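Local coordinates for protein organophosphorus hydrolase (PDB 4LE6) that belongs to the metallo-beta-lactamase superfamily and probably hydrolyses organophosphate triesters at a two-zinc centre, at residues Tyr38-Gly43 against Val313-Ser318; Leu50-Val55 against Pro113-Val118; Ser72-Met77 against Leu249-Val254; Val101-Gly106 against Thr134-His139. One frame throughout, in Å; residues are numbered along the deposited sequence.

Following the chain from the N terminus, interaction 1 closes the longest loop: 38-43, on the first strand of one six-stranded sheet, meets 313-318, which runs off the last strand of the second six-stranded sheet, and the other three contacts nest inside it. Interaction 2 ties 50-55, on the next strand, to the loop 113-118. It crosses interaction 3, which joins the helix end 72-77 to 249-254, and also interaction 4, where the neighbouring strands of 101-106 and 134-139 pair on the way to a zinc ion. Interaction 4 nests within interaction 3. Interactions 2 and 4 touch where Asp52 packs on Gly106, while interactions 1, 2 and 3 all reach the second subunit.

Interaction 1. Residues Tyr38-Gly43 against Val313-Ser318; sequences YRMALG and VPVEFS
Tyr38 is the side chain on which 313-318 converges. With CG anti to the backbone N (chi1 -178°), its ring reaches across from the strand and sets OH beside the backbone of Phe317 and Ser318. There Ser318 N donates to Tyr38 OH over 3.0 Å in a rather bent bond (140°), coming in at the edge of the ring. The Phe317 ring lies along this same rim, CD2 reaching Tyr38 CE1 at 3.5 Å. The two planes are inclined by 53°, an oblique pairing. Val315 comes in obliquely, its CG1 lying 4.1 Å from Tyr38 CE2, while its CG2 makes a looser contact with Met40 SD at 4.5 Å. A water bridges the backbones, donating to Arg39 O at 2.7 Å and to Ser318 O at 2.8 Å. Ser318 O also accepts from Gln33 of the second subunit, and Phe317 meets Phe297 of that subunit. The contact thus joins strand 37-42, outermost in one six-stranded sheet of this chain, to the chain leaving strand 310-314, outermost in the other, across one side of the alpha-beta/beta-alpha sandwich, with Leu300 of strand 300-305 and Trp289 of strand 289-292 packed alongside.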
# COMPACT_ATOMS: atom_id res chain seq x y z
N TYR A 38 5.71 -5.13 -6.88
CA TYR A 38 5.20 -3.79 -7.16
C TYR A 38 6.19 -2.98 -8.00
O TYR A 38 7.35 -2.87 -7.63
CB TYR A 38 4.91 -3.03 -5.86
CG TYR A 38 4.35 -1.67 -6.13
CD1 TYR A 38 3.03 -1.51 -6.49
CD2 TYR A 38 5.15 -0.52 -6.06
CE1 TYR A 38 2.49 -0.28 -6.76
CE2 TYR A 38 4.61 0.73 -6.34
CZ TYR A 38 3.27 0.84 -6.69
OH TYR A 38 2.66 2.05 -6.98
N ARG A 39 5.72 -2.40 -9.11
CA ARG A 39 6.58 -1.67 -10.04
C ARG A 39 6.57 -0.16 -9.78
O ARG A 39 5.51 0.44 -9.57
CB ARG A 39 6.11 -1.92 -11.46
CG ARG A 39 7.22 -1.82 -12.50
CD ARG A 39 7.92 -3.15 -12.67
NE ARG A 39 7.04 -4.13 -13.28
CZ ARG A 39 7.26 -5.44 -13.31
NH1 ARG A 39 6.40 -6.23 -13.92
NH2 ARG A 39 8.35 -5.95 -12.75
N MET A 40 7.75 0.46 -9.83
CA MET A 40 7.86 1.91 -9.74
C MET A 40 8.96 2.43 -10.66
O MET A 40 10.05 1.86 -10.73
CB MET A 40 8.17 2.34 -8.31
CG MET A 40 7.99 3.83 -8.08
SD MET A 40 8.55 4.35 -6.44
CE MET A 40 10.33 4.39 -6.65
N ALA A 41 8.69 3.53 -11.33
CA ALA A 41 9.72 4.16 -12.15
C ALA A 41 10.61 5.00 -11.25
O ALA A 41 10.15 5.62 -10.30
CB ALA A 41 9.10 5.02 -13.23
N LEU A 42 11.90 5.01 -11.53
CA LEU A 42 12.82 5.92 -10.87
C LEU A 42 13.73 6.46 -11.96
O LEU A 42 14.71 5.80 -12.31
CB LEU A 42 13.64 5.18 -9.81
CG LEU A 42 14.59 6.08 -9.03
CD1 LEU A 42 13.87 6.70 -7.84
CD2 LEU A 42 15.78 5.29 -8.60
N GLY A 43 13.39 7.61 -12.52
CA GLY A 43 14.05 8.11 -13.72
C GLY A 43 13.94 7.11 -14.85
O GLY A 43 12.85 6.69 -15.19
N VAL A 313 6.01 7.96 4.67
CA VAL A 313 4.93 8.23 3.74
C VAL A 313 5.04 7.23 2.60
O VAL A 313 5.93 7.35 1.74
CB VAL A 313 4.97 9.66 3.19
CG1 VAL A 313 3.80 9.90 2.23
CG2 VAL A 313 4.90 10.66 4.34
N PRO A 314 4.17 6.20 2.61
CA PRO A 314 4.28 5.17 1.57
C PRO A 314 3.81 5.69 0.22
O PRO A 314 2.93 6.54 0.15
CB PRO A 314 3.35 4.07 2.07
CG PRO A 314 2.34 4.78 2.95
CD PRO A 314 3.05 5.96 3.53
N VAL A 315 4.41 5.17 -0.84
CA VAL A 315 3.99 5.52 -2.18
C VAL A 315 2.53 5.13 -2.38
O VAL A 315 2.03 4.15 -1.78
CB VAL A 315 4.87 4.82 -3.23
CG1 VAL A 315 4.65 3.34 -3.18
CG2 VAL A 315 4.62 5.38 -4.61
N GLU A 316 1.84 5.89 -3.21
CA GLU A 316 0.47 5.57 -3.56
C GLU A 316 0.45 4.68 -4.79
O GLU A 316 1.11 4.98 -5.78
CB GLU A 316 -0.32 6.86 -3.79
CG GLU A 316 -0.41 7.72 -2.53
CD GLU A 316 -1.18 9.01 -2.72
OE1 GLU A 316 -2.20 9.01 -3.43
OE2 GLU A 316 -0.75 10.05 -2.16
N PHE A 317 -0.31 3.59 -4.73
CA PHE A 317 -0.40 2.65 -5.83
C PHE A 317 -0.68 3.37 -7.16
O PHE A 317 -1.60 4.19 -7.25
CB PHE A 317 -1.51 1.66 -5.53
CG PHE A 317 -1.59 0.53 -6.52
CD1 PHE A 317 -2.29 0.68 -7.70
CD2 PHE A 317 -0.99 -0.68 -6.25
CE1 PHE A 317 -2.37 -0.36 -8.60
CE2 PHE A 317 -1.06 -1.72 -7.16
CZ PHE A 317 -1.75 -1.56 -8.33
N SER A 318 0.11 3.06 -8.18
CA SER A 318 -0.01 3.70 -9.48
C SER A 318 0.59 2.84 -10.56
O SER A 318 1.62 2.21 -10.36
CB SER A 318 0.73 5.04 -9.49
OG SER A 318 0.69 5.64 -10.78
O HOH W 1 4.37 2.83 -10.24

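Interaction 2. Residues Leu50-Val55 against Pro113-Val118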
# COMPACT_ATOMS: atom_id res chain seq x y z
N LEU A 50 9.82 -6.66 -4.17
CA LEU A 50 9.52 -8.09 -4.08
C LEU A 50 9.31 -8.52 -2.63
O LEU A 50 10.17 -8.31 -1.78
CB LEU A 50 10.69 -8.91 -4.64
CG LEU A 50 11.02 -8.65 -6.11
CD1 LEU A 50 12.30 -9.36 -6.46
CD2 LEU A 50 9.86 -9.12 -7.00
N TYR A 51 8.19 -9.18 -2.37
CA TYR A 51 7.81 -9.58 -1.02
C TYR A 51 8.35 -10.97 -0.73
O TYR A 51 8.18 -11.87 -1.54
CB TYR A 51 6.29 -9.59 -0.95
CG TYR A 51 5.65 -9.88 0.38
CD1 TYR A 51 5.85 -9.04 1.48
CD2 TYR A 51 4.79 -10.96 0.53
CE1 TYR A 51 5.22 -9.30 2.70
CE2 TYR A 51 4.15 -11.21 1.75
CZ TYR A 51 4.37 -10.39 2.81
OH TYR A 51 3.73 -10.66 4.01
N ASP A 52 8.99 -11.16 0.43
CA ASP A 52 9.46 -12.49 0.82
C ASP A 52 8.48 -13.24 1.68
O ASP A 52 8.58 -14.46 1.82
CB ASP A 52 10.79 -12.43 1.58
CG ASP A 52 11.51 -13.78 1.58
OD1 ASP A 52 11.63 -14.39 0.49
OD2 ASP A 52 11.90 -14.26 2.66
N GLY A 53 7.57 -12.50 2.30
CA GLY A 53 6.67 -13.04 3.29
C GLY A 53 6.77 -12.24 4.58
O GLY A 53 7.17 -11.07 4.56
N TYR A 54 6.44 -12.86 5.70
CA TYR A 54 6.47 -12.15 6.98
C TYR A 54 7.02 -13.04 8.09
O TYR A 54 7.05 -14.26 7.97
CB TYR A 54 5.07 -11.69 7.39
CG TYR A 54 4.09 -12.84 7.57
CD1 TYR A 54 3.94 -13.49 8.80
CD2 TYR A 54 3.33 -13.31 6.51
CE1 TYR A 54 3.07 -14.54 8.96
CE2 TYR A 54 2.43 -14.36 6.67
CZ TYR A 54 2.31 -14.97 7.90
OH TYR A 54 1.43 -16.02 8.06
N VAL A 55 7.45 -12.39 9.16
CA VAL A 55 7.81 -13.09 10.38
C VAL A 55 7.18 -12.34 11.57
O VAL A 55 7.15 -11.11 11.59
CB VAL A 55 9.35 -13.19 10.52
CG1 VAL A 55 9.98 -11.81 10.51
CG2 VAL A 55 9.71 -13.95 11.77
N PRO A 113 8.08 -21.45 6.66
CA PRO A 113 7.26 -21.38 5.45
C PRO A 113 6.47 -20.07 5.26
O PRO A 113 5.85 -19.93 4.22
CB PRO A 113 6.31 -22.57 5.61
CG PRO A 113 6.23 -22.82 7.11
CD PRO A 113 7.35 -22.06 7.78
N THR A 114 6.49 -19.13 6.21
CA THR A 114 5.85 -17.82 5.99
C THR A 114 6.79 -16.87 5.23
O THR A 114 6.42 -15.74 4.92
CB THR A 114 5.40 -17.16 7.32
OG1 THR A 114 6.54 -16.82 8.11
CG2 THR A 114 4.49 -18.09 8.07
N LEU A 115 7.98 -17.34 4.91
CA LEU A 115 8.96 -16.56 4.17
C LEU A 115 9.47 -17.39 2.99
O LEU A 115 9.04 -18.53 2.81
CB LEU A 115 10.10 -16.19 5.09
CG LEU A 115 9.78 -15.05 6.05
CD1 LEU A 115 10.83 -14.99 7.12
CD2 LEU A 115 9.71 -13.72 5.30
N GLY A 116 10.36 -16.82 2.18
CA GLY A 116 10.96 -17.53 1.05
C GLY A 116 10.30 -17.33 -0.31
O GLY A 116 10.50 -18.13 -1.22
N VAL A 117 9.54 -16.24 -0.48
CA VAL A 117 8.72 -16.04 -1.68
C VAL A 117 9.31 -15.04 -2.67
O VAL A 117 8.73 -14.81 -3.73
CB VAL A 117 7.27 -15.60 -1.28
CG1 VAL A 117 6.28 -15.85 -2.41
CG2 VAL A 117 6.79 -16.37 -0.04
N VAL A 118 10.45 -14.44 -2.35
CA VAL A 118 11.06 -13.47 -3.24
C VAL A 118 11.28 -14.01 -4.65
O VAL A 118 10.94 -13.32 -5.63
CB VAL A 118 12.41 -12.93 -2.69
CG1 VAL A 118 13.22 -12.25 -3.79
CG2 VAL A 118 12.17 -11.97 -1.56
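Asp52 turns its carboxylate into the loop 113-118 and gathers its backbone N-H groups. Val118 N donates to the anti lone pair of Asp52 OD1 at 3.1 Å, whereas Gly116 N meets Asp52 OD2 at 3.0 Å from well above the carboxylate plane. Between them, Val117 N donates to the backbone Asp52 O. CG stands anti to the backbone N (chi1 -161°), which carries the carboxylate from the strand into the curve of the loop.

Tyr54 and Thr114 hold each other at both backbone and side chain. Tyr54 N donates to Thr114 O, and Thr114 OG1 donates to Tyr54 O over 2.6 Å, nearly in line with the carbonyl bond. The same threonine lays CB over one face of the Tyr54 ring, 3.9 Å from its centroid, as a CH-pi contact. Between these bonds, Gly53 lets Thr114 O come within 3.2 Å of Gly53 CA, a CA-H...O contact, and Leu115 CD2 packs on the peptide at 3.4 Å from Tyr54 N.

Apolar groups flank the polar core: Val118 CG2 lies 3.5 Å from Asp52 CB, and Leu50 CD1 touches Val118 CG1. One shell out, Ala107 N gives Asp52 OD2 a further donor, strand 85-95 backs Asp52 and Leu115 through Val89, and the Leu115 side chain lies about 5 Å from that of zinc ligand Asp143. A largely buried carboxylate met by several N-H groups, one of them at the start of helix 118-124, is consistent with an ionised aspartate that fixes the loop's course near the metal site.

Interaction 3. Residues Ser72-Met77 against Leu249-Val254; sequences SLLARM and LLNHAV
Apolar contact between Met77, Leu73 and Leu74 on one side and Ala253 and Val254 on the other accounts for most of this interface. Ala253 is its centre: its methyl CB meets Met77 CG at 3.7 Å. Beyond CG the methionine bends at both chi2 and chi3, and this curl brings CE to the edge of the His252 ring, 4.1 Å from His252 NE2 and near the ring plane. The two leucines take one valine methyl each. The Leu73 and Val254 side chains cross at about a right angle, CD1 against CG1, and Leu74 CD2 rests against Val254 CG2. Leu74 CD2 also touches the amide of Asn251, 3.7 Å from Asn251 ND2.

The polar link between the segments is a water. It donates to Leu73 O at 2.8 Å and to Ala253 O at 2.7 Å, and it accepts from Arg76 NH1 in the plane of the guanidinium, thereby joining the end of one helix to the start of the other.

Within 249-254, Asn251 is the N-cap: its OD1 accepts from Ala253 N over 2.9 Å, in the plane of the amide carbonyl. This capping bond closes the first turn and leaves ND2 facing Leu74.

The contact packs the C-terminal end of helix 67-76 against helix 252-255, which follows strand 240-246, while His252 and Met77 also pack on Glu316 and Arg304, respectively, of the second subunit.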
# COMPACT_ATOMS: atom_id res chain seq x y z
N SER A 72 1.08 2.23 22.91
CA SER A 72 0.40 3.39 22.34
C SER A 72 0.85 3.62 20.90
O SER A 72 0.02 3.82 20.00
CB SER A 72 0.68 4.64 23.17
OG SER A 72 0.14 4.50 24.47
N LEU A 73 2.16 3.60 20.66
CA LEU A 73 2.66 3.76 19.29
C LEU A 73 2.13 2.68 18.34
O LEU A 73 1.79 2.97 17.19
CB LEU A 73 4.18 3.76 19.27
CG LEU A 73 4.81 5.04 19.84
CD1 LEU A 73 6.28 4.78 20.11
CD2 LEU A 73 4.63 6.21 18.88
N LEU A 74 2.09 1.44 18.80
CA LEU A 74 1.54 0.37 17.97
C LEU A 74 0.04 0.54 17.70
O LEU A 74 -0.41 0.38 16.57
CB LEU A 74 1.79 -0.98 18.64
CG LEU A 74 3.27 -1.36 18.72
CD1 LEU A 74 3.42 -2.63 19.54
CD2 LEU A 74 3.88 -1.55 17.33
N ALA A 75 -0.72 0.86 18.74
CA ALA A 75 -2.15 1.06 18.60
C ALA A 75 -2.45 2.23 17.65
O ALA A 75 -3.38 2.17 16.85
CB ALA A 75 -2.80 1.30 19.96
N ARG A 76 -1.67 3.30 17.75
CA ARG A 76 -1.79 4.44 16.86
C ARG A 76 -1.75 4.07 15.37
O ARG A 76 -2.40 4.70 14.53
CB ARG A 76 -0.63 5.39 17.17
CG ARG A 76 -0.55 6.61 16.30
CD ARG A 76 0.42 7.64 16.92
NE ARG A 76 0.58 8.77 16.02
CZ ARG A 76 1.40 8.77 14.98
NH1 ARG A 76 2.18 7.73 14.72
NH2 ARG A 76 1.47 9.85 14.20
N MET A 77 -0.98 3.05 15.02
CA MET A 77 -0.89 2.61 13.63
C MET A 77 -1.67 1.32 13.43
O MET A 77 -1.49 0.62 12.41
CB MET A 77 0.56 2.42 13.22
CG MET A 77 1.39 3.70 13.25
SD MET A 77 0.78 4.95 12.09
CE MET A 77 1.15 4.25 10.48
N LEU A 249 15.69 0.39 10.05
CA LEU A 249 14.74 0.21 11.12
C LEU A 249 13.85 -0.97 10.82
O LEU A 249 13.73 -1.41 9.68
CB LEU A 249 13.94 1.48 11.42
CG LEU A 249 13.05 2.09 10.34
CD1 LEU A 249 11.63 1.53 10.42
CD2 LEU A 249 13.03 3.60 10.53
N LEU A 250 13.29 -1.48 11.89
CA LEU A 250 12.57 -2.73 11.89
C LEU A 250 11.07 -2.54 12.11
O LEU A 250 10.30 -3.42 11.77
CB LEU A 250 13.11 -3.58 13.02
CG LEU A 250 13.33 -5.05 12.68
CD1 LEU A 250 14.78 -5.29 12.28
CD2 LEU A 250 12.92 -5.87 13.88
N ASN A 251 10.67 -1.42 12.71
CA ASN A 251 9.26 -1.18 13.01
C ASN A 251 8.87 0.25 12.68
O ASN A 251 9.26 1.19 13.39
CB ASN A 251 8.98 -1.48 14.48
CG ASN A 251 7.49 -1.46 14.82
OD1 ASN A 251 6.76 -0.55 14.43
ND2 ASN A 251 7.04 -2.47 15.56
N HIS A 252 8.09 0.42 11.62
CA HIS A 252 7.75 1.73 11.09
C HIS A 252 6.87 2.51 12.07
O HIS A 252 6.84 3.74 12.05
CB HIS A 252 7.01 1.59 9.77
CG HIS A 252 5.61 1.11 9.94
ND1 HIS A 252 5.30 -0.21 10.17
CD2 HIS A 252 4.43 1.78 9.98
CE1 HIS A 252 3.99 -0.34 10.31
NE2 HIS A 252 3.44 0.86 10.20
N ALA A 253 6.15 1.80 12.93
CA ALA A 253 5.19 2.45 13.82
C ALA A 253 5.87 3.05 15.03
O ALA A 253 5.28 3.87 15.72
CB ALA A 253 4.11 1.49 14.28
N VAL A 254 7.12 2.66 15.27
CA VAL A 254 7.83 3.08 16.49
C VAL A 254 9.07 3.91 16.17
O VAL A 254 9.29 4.93 16.81
CB VAL A 254 8.26 1.86 17.32
CG1 VAL A 254 9.10 2.27 18.53
CG2 VAL A 254 7.06 1.06 17.77
O HOH W 2 2.90 5.19 15.82

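Interaction 4. Residues Val101-Gly106 against Thr134-His139; sequences VLIDTG and TVLLTH. With ZN (zinc ion), chain J.
Asp104, just past the end of its strand, points its carboxylate at Thr138 and is held there by two bonds. Thr138 N donates to Asp104 OD1 at 2.8 Å on the syn side, close to the carboxylate plane, while Thr138 OG1 donates to the syn lone pair of Asp104 OD2. The threonine hydroxyl then accepts from His139 ND1 over 2.9 Å, the oxygen lying in the imidazole plane. Fixed in rotation this way, His139 presents NE2 to zinc at 2.2 Å, so Asp104 stands behind the ligand at one remove; its OD2 also accepts from His144, a ligand of the second zinc.

Leu136, on the same face of the sheet as Val101 and Ile103, is the main apolar contributor. Its CG is anti to the carbonyl carbon (chi1 -47°), and CD1 reaches Val101 CG1 at 3.6 Å, diagonally across to the residue two before its bridge partner Ile103. Ile103 lies beside it, pointing the same way, and Tyr233 and Phe235 cover this face. Backbone bonds from Leu102 N to Thr134 O, Leu136 N to Leu102 O and Asp104 N to Leu136 O pair the strands in parallel register.

These strands, joined through helix 118-124, form a beta-alpha-beta unit, and His139 opens the HxHxDH motif of the metallo-beta-lactamase fold, sharing its zinc with His141, His226, Asp247 and a water.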
# COMPACT_ATOMS: atom_id res chain seq x y z
N VAL A 101 19.74 -5.73 -11.20
CA VAL A 101 20.37 -5.80 -9.89
C VAL A 101 19.35 -6.17 -8.83
O VAL A 101 18.32 -5.51 -8.69
CB VAL A 101 20.99 -4.43 -9.50
CG1 VAL A 101 21.69 -4.52 -8.14
CG2 VAL A 101 21.97 -3.97 -10.56
N LEU A 102 19.65 -7.20 -8.06
CA LEU A 102 18.78 -7.60 -6.97
C LEU A 102 19.44 -7.19 -5.64
O LEU A 102 20.59 -7.53 -5.40
CB LEU A 102 18.54 -9.11 -7.03
CG LEU A 102 17.72 -9.69 -5.89
CD1 LEU A 102 16.31 -9.09 -5.88
CD2 LEU A 102 17.66 -11.22 -6.01
N ILE A 103 18.71 -6.47 -4.78
CA ILE A 103 19.20 -6.12 -3.45
C ILE A 103 18.44 -6.95 -2.41
O ILE A 103 17.21 -6.81 -2.28
CB ILE A 103 19.01 -4.62 -3.15
CG1 ILE A 103 19.61 -3.76 -4.26
CG2 ILE A 103 19.67 -4.27 -1.83
CD1 ILE A 103 18.64 -3.39 -5.37
N ASP A 104 19.20 -7.77 -1.69
CA ASP A 104 18.73 -8.77 -0.73
C ASP A 104 17.90 -9.84 -1.42
O ASP A 104 17.52 -9.68 -2.57
CB ASP A 104 18.03 -8.11 0.45
CG ASP A 104 19.00 -7.33 1.32
OD1 ASP A 104 20.22 -7.58 1.19
OD2 ASP A 104 18.56 -6.50 2.14
N THR A 105 17.67 -10.95 -0.73
CA THR A 105 17.12 -12.13 -1.37
C THR A 105 16.09 -12.85 -0.53
O THR A 105 15.65 -13.95 -0.89
CB THR A 105 18.23 -13.16 -1.70
OG1 THR A 105 18.75 -13.73 -0.49
CG2 THR A 105 19.32 -12.51 -2.48
N GLY A 106 15.67 -12.23 0.56
CA GLY A 106 14.76 -12.89 1.47
C GLY A 106 15.42 -14.04 2.22
O GLY A 106 16.66 -14.14 2.25
N THR A 134 23.72 -9.06 -10.98
CA THR A 134 24.32 -8.60 -9.74
C THR A 134 23.35 -8.78 -8.58
O THR A 134 22.16 -8.49 -8.72
CB THR A 134 24.65 -7.10 -9.79
OG1 THR A 134 25.43 -6.80 -10.95
CG2 THR A 134 25.44 -6.68 -8.55
N VAL A 135 23.86 -9.28 -7.45
CA VAL A 135 23.11 -9.30 -6.20
C VAL A 135 23.89 -8.48 -5.17
O VAL A 135 25.07 -8.74 -4.95
CB VAL A 135 22.92 -10.73 -5.67
CG1 VAL A 135 22.22 -10.71 -4.30
CG2 VAL A 135 22.09 -11.57 -6.65
N LEU A 136 23.25 -7.47 -4.57
CA LEU A 136 23.87 -6.68 -3.51
C LEU A 136 23.21 -7.04 -2.19
O LEU A 136 21.99 -6.98 -2.07
CB LEU A 136 23.67 -5.17 -3.76
CG LEU A 136 23.97 -4.66 -5.17
CD1 LEU A 136 23.52 -3.22 -5.32
CD2 LEU A 136 25.44 -4.81 -5.47
N LEU A 137 24.00 -7.41 -1.19
CA LEU A 137 23.44 -7.71 0.12
C LEU A 137 23.64 -6.53 1.05
O LEU A 137 24.77 -6.05 1.18
CB LEU A 137 24.14 -8.93 0.72
CG LEU A 137 23.94 -10.25 -0.02
CD1 LEU A 137 24.73 -11.33 0.71
CD2 LEU A 137 22.47 -10.60 -0.09
N THR A 138 22.57 -6.07 1.72
CA THR A 138 22.74 -4.99 2.69
C THR A 138 23.54 -5.51 3.88
O THR A 138 24.35 -4.79 4.45
CB THR A 138 21.40 -4.39 3.17
OG1 THR A 138 20.57 -5.43 3.72
CG2 THR A 138 20.70 -3.76 2.01
N HIS A 139 23.31 -6.77 4.24
CA HIS A 139 24.03 -7.44 5.32
C HIS A 139 23.75 -8.93 5.24
O HIS A 139 22.94 -9.37 4.42
CB HIS A 139 23.66 -6.87 6.71
CG HIS A 139 22.20 -7.01 7.08
ND1 HIS A 139 21.18 -6.51 6.30
CD2 HIS A 139 21.61 -7.51 8.20
CE1 HIS A 139 20.02 -6.74 6.90
NE2 HIS A 139 20.26 -7.35 8.05
ZN ZN J . 19.06 -7.71 9.84
O HOH W 3 17.36 -8.94 9.44